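Local coordinates for farnesyl pyrophosphate synthase (Pseudomonas aeruginosa, PDB 3ZOU), which catalyses the condensation of geranyl diphosphate with isopentenyl diphosphate to give farnesyl diphosphate, a step of isoprenoid biosynthesis, at residues 214-225 / 259-270; 46-54 / 185-193. All coordinates share one frame; numbering follows the deposited sequence.

Contact 1. Residues 214-225 / 259-270. With MG (magnesium ion), chain F.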
loop_
_atom_site.group_PDB
_atom_site.type_symbol
_atom_site.label_atom_id
_atom_site.label_comp_id
_atom_site.label_asym_id
_atom_site.label_seq_id
_atom_site.Cartn_x
_atom_site.Cartn_y
_atom_site.Cartn_z
ATOM N N ALA A 214 17.919 3.656 18.085
ATOM C CA ALA A 214 18.138 3.329 19.486
ATOM C C ALA A 214 16.872 3.076 20.264
ATOM O O ALA A 214 16.760 2.078 21.008
ATOM C CB ALA A 214 19.030 4.405 20.112
ATOM N N ILE A 215 15.862 3.941 20.161
ATOM C CA ILE A 215 14.660 3.682 20.893
ATOM C C ILE A 215 13.895 2.474 20.414
ATOM O O ILE A 215 13.228 1.817 21.194
ATOM C CB ILE A 215 13.704 4.876 21.008
ATOM C CG1 ILE A 215 13.238 5.385 19.638
ATOM C CG2 ILE A 215 14.366 6.013 21.718
ATOM C CD1 ILE A 215 11.925 6.080 19.686
ATOM N N GLY A 216 13.967 2.238 19.086
ATOM C CA GLY A 216 13.282 1.027 18.558
ATOM C C GLY A 216 13.797 -0.248 19.184
ATOM O O GLY A 216 13.043 -1.087 19.614
ATOM N N LEU A 217 15.104 -0.343 19.351
ATOM C CA LEU A 217 15.678 -1.476 19.999
ATOM C C LEU A 217 15.427 -1.458 21.496
ATOM O O LEU A 217 15.129 -2.473 22.130
ATOM C CB LEU A 217 17.180 -1.598 19.715
ATOM C CG LEU A 217 17.633 -2.117 18.376
ATOM C CD1 LEU A 217 19.155 -2.394 18.585
ATOM C CD2 LEU A 217 16.928 -3.414 18.001
ATOM N N ALA A 218 15.554 -0.266 22.094
ATOM C CA ALA A 218 15.275 -0.168 23.550
ATOM C C ALA A 218 13.919 -0.712 23.954
ATOM O O ALA A 218 13.781 -1.420 24.977
ATOM C CB ALA A 218 15.452 1.270 23.994
ATOM N N PHE A 219 12.890 -0.424 23.155
ATOM C CA PHE A 219 11.607 -0.914 23.399
ATOM C C PHE A 219 11.565 -2.439 23.440
ATOM O O PHE A 219 10.937 -3.019 24.321
ATOM C CB PHE A 219 10.618 -0.512 22.332
ATOM C CG PHE A 219 9.233 -0.910 22.702
ATOM C CD1 PHE A 219 8.579 -0.242 23.746
ATOM C CD2 PHE A 219 8.594 -1.997 22.099
ATOM C CE1 PHE A 219 7.295 -0.629 24.161
ATOM C CE2 PHE A 219 7.299 -2.371 22.488
ATOM C CZ PHE A 219 6.663 -1.693 23.539
ATOM N N GLN A 220 12.267 -3.048 22.497
ATOM C CA GLN A 220 12.240 -4.497 22.406
ATOM C C GLN A 220 13.011 -5.151 23.567
ATOM O O GLN A 220 12.573 -6.174 24.110
ATOM C CB GLN A 220 12.805 -4.958 21.063
ATOM C CG GLN A 220 11.935 -4.511 19.907
ATOM C CD GLN A 220 10.528 -5.078 19.955
ATOM O OE1 GLN A 220 10.267 -6.175 20.472
ATOM N NE2 GLN A 220 9.561 -4.277 19.504
ATOM N N VAL A 221 14.135 -4.541 23.909
ATOM C CA VAL A 221 14.936 -5.037 25.062
ATOM C C VAL A 221 14.119 -4.945 26.333
ATOM O O VAL A 221 13.992 -5.936 27.128
ATOM C CB VAL A 221 16.267 -4.295 25.179
ATOM C CG1 VAL A 221 17.040 -4.794 26.431
ATOM C CG2 VAL A 221 17.118 -4.405 23.924
ATOM N N GLN A 222 13.550 -3.752 26.593
ATOM C CA GLN A 222 12.756 -3.601 27.841
ATOM C C GLN A 222 11.518 -4.507 27.837
ATOM O O GLN A 222 11.106 -5.031 28.885
ATOM C CB GLN A 222 12.392 -2.119 28.082
ATOM C CG GLN A 222 11.653 -1.819 29.354
ATOM C CD GLN A 222 12.527 -2.057 30.591
ATOM O OE1 GLN A 222 13.740 -2.284 30.472
ATOM N NE2 GLN A 222 11.919 -2.050 31.742
ATOM N N ASP A 223 10.868 -4.712 26.694
ATOM C CA ASP A 223 9.706 -5.609 26.669
ATOM C C ASP A 223 10.072 -7.045 27.102
ATOM O O ASP A 223 9.308 -7.670 27.866
ATOM C CB ASP A 223 9.119 -5.729 25.269
ATOM C CG ASP A 223 8.138 -4.641 24.943
ATOM O OD1 ASP A 223 7.943 -3.709 25.765
ATOM O OD2 ASP A 223 7.575 -4.657 23.796
ATOM N N ASP A 224 11.219 -7.511 26.626
ATOM C CA ASP A 224 11.744 -8.830 26.944
ATOM C C ASP A 224 12.027 -8.883 28.444
ATOM O O ASP A 224 11.722 -9.894 29.115
ATOM C CB ASP A 224 13.015 -9.203 26.189
ATOM C CG ASP A 224 12.766 -9.584 24.717
ATOM O OD1 ASP A 224 11.604 -9.567 24.318
ATOM O OD2 ASP A 224 13.773 -9.895 24.057
ATOM N N ILE A 225 12.603 -7.812 28.990
ATOM C CA ILE A 225 12.944 -7.800 30.395
ATOM C C ILE A 225 11.676 -7.893 31.210
ATOM O O ILE A 225 11.611 -8.688 32.156
ATOM C CB ILE A 225 13.743 -6.556 30.764
ATOM C CG1 ILE A 225 15.146 -6.630 30.197
ATOM C CG2 ILE A 225 13.736 -6.339 32.303
ATOM C CD1 ILE A 225 15.859 -5.322 30.115
ATOM N N ALA A 259 21.102 -7.532 30.098
ATOM C CA ALA A 259 19.990 -7.005 29.230
ATOM C C ALA A 259 19.543 -5.626 29.815
ATOM O O ALA A 259 19.273 -4.676 29.062
ATOM C CB ALA A 259 18.836 -7.975 29.162
ATOM N N LYS A 260 19.369 -5.570 31.137
ATOM C CA LYS A 260 18.940 -4.285 31.789
ATOM C C LYS A 260 19.962 -3.166 31.503
ATOM O O LYS A 260 19.625 -2.017 31.191
ATOM C CB LYS A 260 18.769 -4.499 33.274
ATOM C CG LYS A 260 17.587 -5.350 33.606
ATOM C CD LYS A 260 17.503 -5.677 35.093
ATOM C CE LYS A 260 16.167 -6.267 35.371
ATOM N NZ LYS A 260 15.855 -6.569 36.797
ATOM N N GLY A 261 21.251 -3.517 31.548
ATOM C CA GLY A 261 22.308 -2.639 31.202
ATOM C C GLY A 261 22.313 -2.097 29.799
ATOM O O GLY A 261 22.641 -0.927 29.484
ATOM N N TYR A 262 22.022 -3.034 28.880
ATOM C CA TYR A 262 21.937 -2.691 27.497
ATOM C C TYR A 262 20.760 -1.738 27.207
ATOM O O TYR A 262 20.922 -0.858 26.424
ATOM C CB TYR A 262 21.778 -3.977 26.696
ATOM C CG TYR A 262 21.806 -3.827 25.173
ATOM C CD1 TYR A 262 22.733 -3.001 24.510
ATOM C CD2 TYR A 262 20.894 -4.549 24.405
ATOM C CE1 TYR A 262 22.773 -2.913 23.124
ATOM C CE2 TYR A 262 20.936 -4.461 23.015
ATOM C CZ TYR A 262 21.850 -3.635 22.398
ATOM O OH TYR A 262 21.870 -3.506 21.016
ATOM N N ALA A 263 19.667 -1.917 27.887
ATOM C CA ALA A 263 18.513 -0.991 27.745
ATOM C C ALA A 263 18.932 0.404 28.104
ATOM O O ALA A 263 18.664 1.344 27.373
ATOM C CB ALA A 263 17.340 -1.439 28.567
ATOM N N LEU A 264 19.697 0.537 29.196
ATOM C CA LEU A 264 20.212 1.875 29.512
ATOM C C LEU A 264 21.151 2.466 28.500
ATOM O O LEU A 264 21.127 3.648 28.186
ATOM C CB LEU A 264 20.899 1.914 30.910
ATOM C CG LEU A 264 20.021 1.488 32.073
ATOM C CD1 LEU A 264 20.802 1.712 33.361
ATOM C CD2 LEU A 264 18.703 2.214 32.159
ATOM N N GLU A 265 22.024 1.616 27.951
ATOM C CA GLU A 265 22.956 2.046 26.924
ATOM C C GLU A 265 22.218 2.553 25.680
ATOM O O GLU A 265 22.633 3.535 25.090
ATOM C CB GLU A 265 23.897 0.901 26.533
ATOM C CG GLU A 265 24.801 0.489 27.687
ATOM C CD GLU A 265 25.611 -0.752 27.450
ATOM O OE1 GLU A 265 25.312 -1.561 26.537
ATOM O OE2 GLU A 265 26.541 -0.915 28.259
ATOM N N LEU A 266 21.131 1.882 25.312
ATOM C CA LEU A 266 20.304 2.274 24.142
ATOM C C LEU A 266 19.606 3.624 24.415
ATOM O O LEU A 266 19.633 4.535 23.578
ATOM C CB LEU A 266 19.287 1.180 23.784
ATOM C CG LEU A 266 19.947 -0.117 23.219
ATOM C CD1 LEU A 266 18.938 -1.200 23.306
ATOM C CD2 LEU A 266 20.469 0.138 21.792
ATOM N N ARG A 267 19.029 3.750 25.615
ATOM C CA ARG A 267 18.485 5.060 26.003
ATOM C C ARG A 267 19.588 6.140 25.855
ATOM O O ARG A 267 19.398 7.235 25.332
ATOM C CB ARG A 267 18.067 5.059 27.440
ATOM C CG ARG A 267 17.668 6.437 27.971
ATOM C CD ARG A 267 17.726 6.473 29.485
ATOM N NE ARG A 267 19.090 6.263 29.936
ATOM C CZ ARG A 267 19.409 6.006 31.206
ATOM N NH1 ARG A 267 18.426 5.832 32.077
ATOM N NH2 ARG A 267 20.700 5.801 31.529
ATOM N N ASP A 268 20.771 5.847 26.369
ATOM C CA ASP A 268 21.835 6.817 26.267
ATOM C C ASP A 268 22.244 7.176 24.862
ATOM O O ASP A 268 22.542 8.280 24.570
ATOM C CB ASP A 268 23.065 6.358 27.061
ATOM C CG ASP A 268 22.827 6.252 28.512
ATOM O OD1 ASP A 268 21.822 6.835 29.037
ATOM O OD2 ASP A 268 23.698 5.607 29.176
ATOM N N LEU A 269 22.258 6.189 23.955
ATOM C CA LEU A 269 22.545 6.480 22.581
ATOM C C LEU A 269 21.487 7.362 21.968
ATOM O O LEU A 269 21.812 8.250 21.236
ATOM C CB LEU A 269 22.650 5.154 21.789
ATOM C CG LEU A 269 23.857 4.298 22.058
ATOM C CD1 LEU A 269 23.730 2.910 21.410
ATOM C CD2 LEU A 269 25.122 5.006 21.632
ATOM N N ALA A 270 20.216 7.126 22.351
ATOM C CA ALA A 270 19.113 7.964 21.850
ATOM C C ALA A 270 19.287 9.411 22.309
ATOM O O ALA A 270 19.127 10.348 21.561
ATOM C CB ALA A 270 17.786 7.424 22.290
HETATM MG MG MG F . 10.879 -9.798 22.320
HETATM O O HOH W 1 11.371 -7.869 22.177
HETATM O O HOH W 2 13.187 -10.035 21.532
HETATM O O HOH W 3 8.877 -9.111 23.038
HETATM O O HOH W 4 10.431 -11.812 22.939
HETATM O O HOH W 5 10.010 -9.891 20.606
#
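Val221 and Leu266 lock into each other's helices as reciprocal knobs. Val221 stands among Ala259, Tyr262, Ala263 and Leu266, and its two branches divide the work: CG1, anti to the backbone N (chi1 177°), turns to the alanines, lying 3.5 Å from Ala259 O, whereas CG2 meets CD1 of Leu266 at 3.7 Å and approaches the Tyr262 ring obliquely. Leu266 in turn enters the space between Ala214, Leu217, Ala218 and Val221; its CB rests 3.8 Å from Ala218 CB, and its CD1 also lies over the centre of the Tyr262 ring, 3.8 Å above the plane.

Small residues bring the backbones together at one end. The CA atoms of Ala214 and Leu266 are 5.2 Å apart, and the methyl of Ala214 abuts the Leu266 carbonyl and the CB of Ala270. Toward the other end the bulkier Ile225 fills a wider gap, its CD1 3.7 Å from Lys260 CA, the two side chains crossing at a slant with Ile225 CG2 against Lys260 CE.

The polar ends of Tyr262 and Gln222 border this apolar seam and bond outside the two segments, Tyr262 OH to Glu175 and Gln222 NE2 to Arg294 O. Away from the seam, Asp224 binds magnesium through OD1 at 2.1 Å, with five waters completing six ligands. Its OD2 accepts from one of those waters and from Tyr250 N, which pins the carboxylate; Gln220 receives another metal-bound water on both O and OE1.

The pair is an antiparallel helix packing (159° between directions) of the all-alpha prenyl synthase fold. Asp223 and Asp224 open DDILD, consistent with the family's second DDxxD motif, which binds magnesium that helps hold a diphosphate; here Asp224 is the protein ligand and Asp223 pairs with Arg294.

Contact 2. Residues 46-54 / 185-193; sequences RVRPLLAYA and LIEASVRLG. With 6H6 (3-(2-oxo-1,3-benzoxazol-3(2H)-yl)propanoic acid), chain G.
Arg48 lies along helix 185-193 and touches it with nearly every carbon of its chain. Its CB sits 3.4 Å from Ser189 OG and CG follows close behind; the chain then crosses that of Leu185 at about a right angle, CD 3.8 Å from Leu185 CD2. It runs extended from CG to NE (chi2 161°, chi3 -171°), which carries NE past the same leucine methyl, and the guanidinium meets Ile186 CG1 obliquely. Ser189 OG is itself tied down, donating to Leu185 O at 2.8 Å, while the backbone N of Ser189 reaches that oxygen from the opposite face.

Leu51, one turn on, spreads its methyls over two residues, CD1 to Ile186 CG2 and CD2 to Val190 CG2. Beyond it the backbones touch directly through two CA-H...O contacts, Ala52 CA to Ser189 O and Gly193 CA to Ala52 O, the latter at 3.2 Å; having no side chain on Gly193 lets the Ala52 carbonyl oxygen come right up to its CA.

The axes diverge by only 33° and approach to 7.0 Å. Helix 67-85 borders this nearly parallel pair at Arg48 and Ser189, helix 282-293 packs on Leu51, and helix 202-227 reaches both Leu51 and Val190.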
loop_
_atom_site.group_PDB
_atom_site.type_symbol
_atom_site.label_atom_id
_atom_site.label_comp_id
_atom_site.label_asym_id
_atom_site.label_seq_id
_atom_site.Cartn_x
_atom_site.Cartn_y
_atom_site.Cartn_z
ATOM N N ARG A 46 -0.659 4.990 20.107
ATOM C CA ARG A 46 -0.260 5.952 19.096
ATOM C C ARG A 46 1.198 6.452 19.235
ATOM O O ARG A 46 1.512 7.599 19.035
ATOM C CB ARG A 46 -1.222 7.168 18.974
ATOM C CG ARG A 46 -2.693 6.835 18.849
ATOM C CD ARG A 46 -2.981 5.791 17.756
ATOM N NE ARG A 46 -4.403 5.830 17.649
ATOM C CZ ARG A 46 -5.150 4.815 17.190
ATOM N NH1 ARG A 46 -4.610 3.681 16.760
ATOM N NH2 ARG A 46 -6.461 4.932 17.207
ATOM N N VAL A 47 2.095 5.538 19.605
ATOM C CA VAL A 47 3.509 5.851 19.688
ATOM C C VAL A 47 4.096 6.399 18.383
ATOM O O VAL A 47 4.926 7.304 18.362
ATOM C CB VAL A 47 4.324 4.633 20.122
ATOM C CG1 VAL A 47 5.814 4.957 20.139
ATOM C CG2 VAL A 47 3.841 4.123 21.452
ATOM N N ARG A 48 3.703 5.835 17.231
ATOM C CA ARG A 48 4.225 6.287 15.980
ATOM C C ARG A 48 3.747 7.674 15.554
ATOM O O ARG A 48 4.601 8.527 15.262
ATOM C CB ARG A 48 3.966 5.184 14.928
ATOM C CG ARG A 48 4.830 3.945 15.169
ATOM C CD ARG A 48 4.270 2.731 14.474
ATOM N NE ARG A 48 5.004 1.535 14.918
ATOM C CZ ARG A 48 4.762 0.929 16.067
ATOM N NH1 ARG A 48 3.800 1.348 16.901
ATOM N NH2 ARG A 48 5.482 -0.104 16.428
ATOM N N PRO A 49 2.484 8.016 15.844
ATOM C CA PRO A 49 2.072 9.425 15.773
ATOM C C PRO A 49 2.861 10.354 16.727
ATOM O O PRO A 49 3.269 11.413 16.286
ATOM C CB PRO A 49 0.628 9.364 16.104
ATOM C CG PRO A 49 0.181 8.053 15.425
ATOM C CD PRO A 49 1.310 7.121 15.727
ATOM N N LEU A 50 3.031 9.887 17.947
ATOM C CA LEU A 50 3.786 10.669 18.998
ATOM C C LEU A 50 5.136 11.042 18.399
ATOM O O LEU A 50 5.637 12.158 18.455
ATOM C CB LEU A 50 3.928 9.824 20.234
ATOM C CG LEU A 50 4.451 10.518 21.540
ATOM C CD1 LEU A 50 4.179 9.627 22.717
ATOM C CD2 LEU A 50 5.903 10.797 21.396
ATOM N N LEU A 51 5.806 10.037 17.811
ATOM C CA LEU A 51 7.109 10.216 17.247
ATOM C C LEU A 51 7.094 11.249 16.130
ATOM O O LEU A 51 8.031 12.036 15.985
ATOM C CB LEU A 51 7.693 8.875 16.770
ATOM C CG LEU A 51 8.194 7.951 17.894
ATOM C CD1 LEU A 51 8.410 6.524 17.422
ATOM C CD2 LEU A 51 9.452 8.511 18.545
ATOM N N ALA A 52 6.119 11.134 15.213
ATOM C CA ALA A 52 6.013 12.111 14.091
ATOM C C ALA A 52 5.817 13.527 14.644
ATOM O O ALA A 52 6.499 14.424 14.208
ATOM C CB ALA A 52 4.885 11.713 13.154
ATOM N N TYR A 53 4.893 13.698 15.549
ATOM C CA TYR A 53 4.667 15.056 16.121
ATOM C C TYR A 53 5.937 15.511 16.820
ATOM O O TYR A 53 6.351 16.663 16.665
ATOM C CB TYR A 53 3.519 15.025 17.131
ATOM C CG TYR A 53 2.178 14.864 16.455
ATOM C CD1 TYR A 53 1.743 15.730 15.461
ATOM C CD2 TYR A 53 1.289 13.872 16.846
ATOM C CE1 TYR A 53 0.505 15.606 14.881
ATOM C CE2 TYR A 53 0.058 13.702 16.217
ATOM C CZ TYR A 53 -0.351 14.614 15.268
ATOM O OH TYR A 53 -1.595 14.473 14.617
ATOM N N ALA A 54 6.563 14.626 17.590
ATOM C CA ALA A 54 7.686 15.050 18.442
ATOM C C ALA A 54 8.863 15.375 17.549
ATOM O O ALA A 54 9.647 16.289 17.855
ATOM C CB ALA A 54 8.027 14.025 19.500
ATOM N N LEU A 185 9.644 1.241 10.618
ATOM C CA LEU A 185 8.460 2.098 10.695
ATOM C C LEU A 185 8.671 3.138 11.807
ATOM O O LEU A 185 8.153 4.263 11.667
ATOM C CB LEU A 185 7.204 1.264 10.829
ATOM C CG LEU A 185 5.910 2.054 10.839
ATOM C CD1 LEU A 185 5.670 2.813 9.578
ATOM C CD2 LEU A 185 4.723 1.082 11.073
ATOM N N ILE A 186 9.340 2.751 12.899
ATOM C CA ILE A 186 9.692 3.743 13.943
ATOM C C ILE A 186 10.563 4.823 13.342
ATOM O O ILE A 186 10.320 6.057 13.533
ATOM C CB ILE A 186 10.303 3.034 15.155
ATOM C CG1 ILE A 186 9.195 2.301 15.892
ATOM C CG2 ILE A 186 11.061 4.016 16.046
ATOM C CD1 ILE A 186 9.706 1.267 16.828
ATOM N N GLU A 187 11.561 4.437 12.590
ATOM C CA GLU A 187 12.481 5.332 11.930
ATOM C C GLU A 187 11.723 6.236 10.957
ATOM O O GLU A 187 11.916 7.435 10.863
ATOM C CB GLU A 187 13.704 4.630 11.293
ATOM C CG GLU A 187 14.576 3.985 12.341
ATOM C CD GLU A 187 15.283 2.704 11.963
ATOM O OE1 GLU A 187 15.674 2.633 10.788
ATOM O OE2 GLU A 187 15.452 1.825 12.888
ATOM N N ALA A 188 10.794 5.661 10.214
ATOM C CA ALA A 188 10.000 6.441 9.263
ATOM C C ALA A 188 9.089 7.437 9.932
ATOM O O ALA A 188 8.831 8.489 9.388
ATOM C CB ALA A 188 9.130 5.452 8.398
ATOM N N SER A 189 8.600 7.082 11.112
ATOM C CA SER A 189 7.702 7.987 11.844
ATOM C C SER A 189 8.485 9.260 12.213
ATOM O O SER A 189 8.019 10.358 12.016
ATOM C CB SER A 189 7.192 7.314 13.118
ATOM O OG SER A 189 6.382 6.169 12.748
ATOM N N VAL A 190 9.657 9.056 12.767
ATOM C CA VAL A 190 10.560 10.186 13.062
ATOM C C VAL A 190 10.951 10.988 11.782
ATOM O O VAL A 190 10.917 12.223 11.749
ATOM C CB VAL A 190 11.784 9.695 13.839
ATOM C CG1 VAL A 190 12.891 10.737 13.879
ATOM C CG2 VAL A 190 11.359 9.221 15.219
ATOM N N ARG A 191 11.330 10.293 10.713
ATOM C CA ARG A 191 11.763 10.929 9.498
ATOM C C ARG A 191 10.606 11.748 8.906
ATOM O O ARG A 191 10.812 12.888 8.475
ATOM C CB ARG A 191 12.256 9.856 8.446
ATOM C CG ARG A 191 12.567 10.423 7.073
ATOM C CD ARG A 191 13.609 11.508 7.059
ATOM N NE ARG A 191 14.846 11.054 7.647
ATOM C CZ ARG A 191 15.938 10.642 6.979
ATOM N NH1 ARG A 191 16.021 10.742 5.669
ATOM N NH2 ARG A 191 16.991 10.205 7.662
ATOM N N LEU A 192 9.390 11.195 8.867
ATOM C CA LEU A 192 8.267 11.900 8.270
ATOM C C LEU A 192 7.899 13.146 9.084
ATOM O O LEU A 192 7.574 14.162 8.494
ATOM C CB LEU A 192 7.080 10.964 8.127
ATOM C CG LEU A 192 6.957 10.321 6.759
ATOM C CD1 LEU A 192 8.159 9.524 6.335
ATOM C CD2 LEU A 192 5.700 9.453 6.714
ATOM N N GLY A 193 7.918 13.009 10.407
ATOM C CA GLY A 193 7.637 14.208 11.240
ATOM C C GLY A 193 8.700 15.254 11.013
ATOM O O GLY A 193 8.381 16.444 10.896
HETATM O O 6H6 G . -0.817 4.416 30.260
HETATM N N1 6H6 G . 2.544 6.156 28.510
HETATM O O1 6H6 G . 2.987 7.741 30.116
HETATM C C2 6H6 G . 3.139 7.248 28.980
HETATM O O2 6H6 G . 3.940 7.759 28.012
HETATM C C3 6H6 G . 3.857 6.940 26.950
HETATM C C4 6H6 G . 4.496 7.018 25.729
HETATM C C5 6H6 G . 4.186 6.020 24.810
HETATM C C6 6H6 G . 3.285 5.008 25.128
HETATM C C7 6H6 G . 2.635 4.927 26.340
HETATM C C8 6H6 G . 2.950 5.914 27.262
HETATM C C9 6H6 G . 1.564 5.369 29.246
HETATM C C10 6H6 G . 0.247 6.153 29.040
HETATM C C11 6H6 G . -0.989 5.356 29.456
HETATM O OXT 6H6 G . -2.087 5.743 28.990
#

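The two contacts, with centres 18 Å apart, join through helix 202-227, which follows helix 171-196 in the chain. Ile215 makes the bridge: its CD1 lies 3.7 Å from Leu51 CD2 of contact 2, while its CG2 packs on Ala270 within contact 1; Gly216 CA also packs on Ile186 CD1. Different ligands flank the pair. Contact 2 offers Val47 and Leu50 to the benzoxazolone fragment, with Val47 CG2 3.8 Å from its C6, and the Arg48 side chain comes within about 6 Å of geranyl diphosphate. Contact 1 carries the Asp224 magnesium, its Leu217 side chain about 13 Å from that substrate, whereas Asp84 and Asp90 bind the other two magnesium ions.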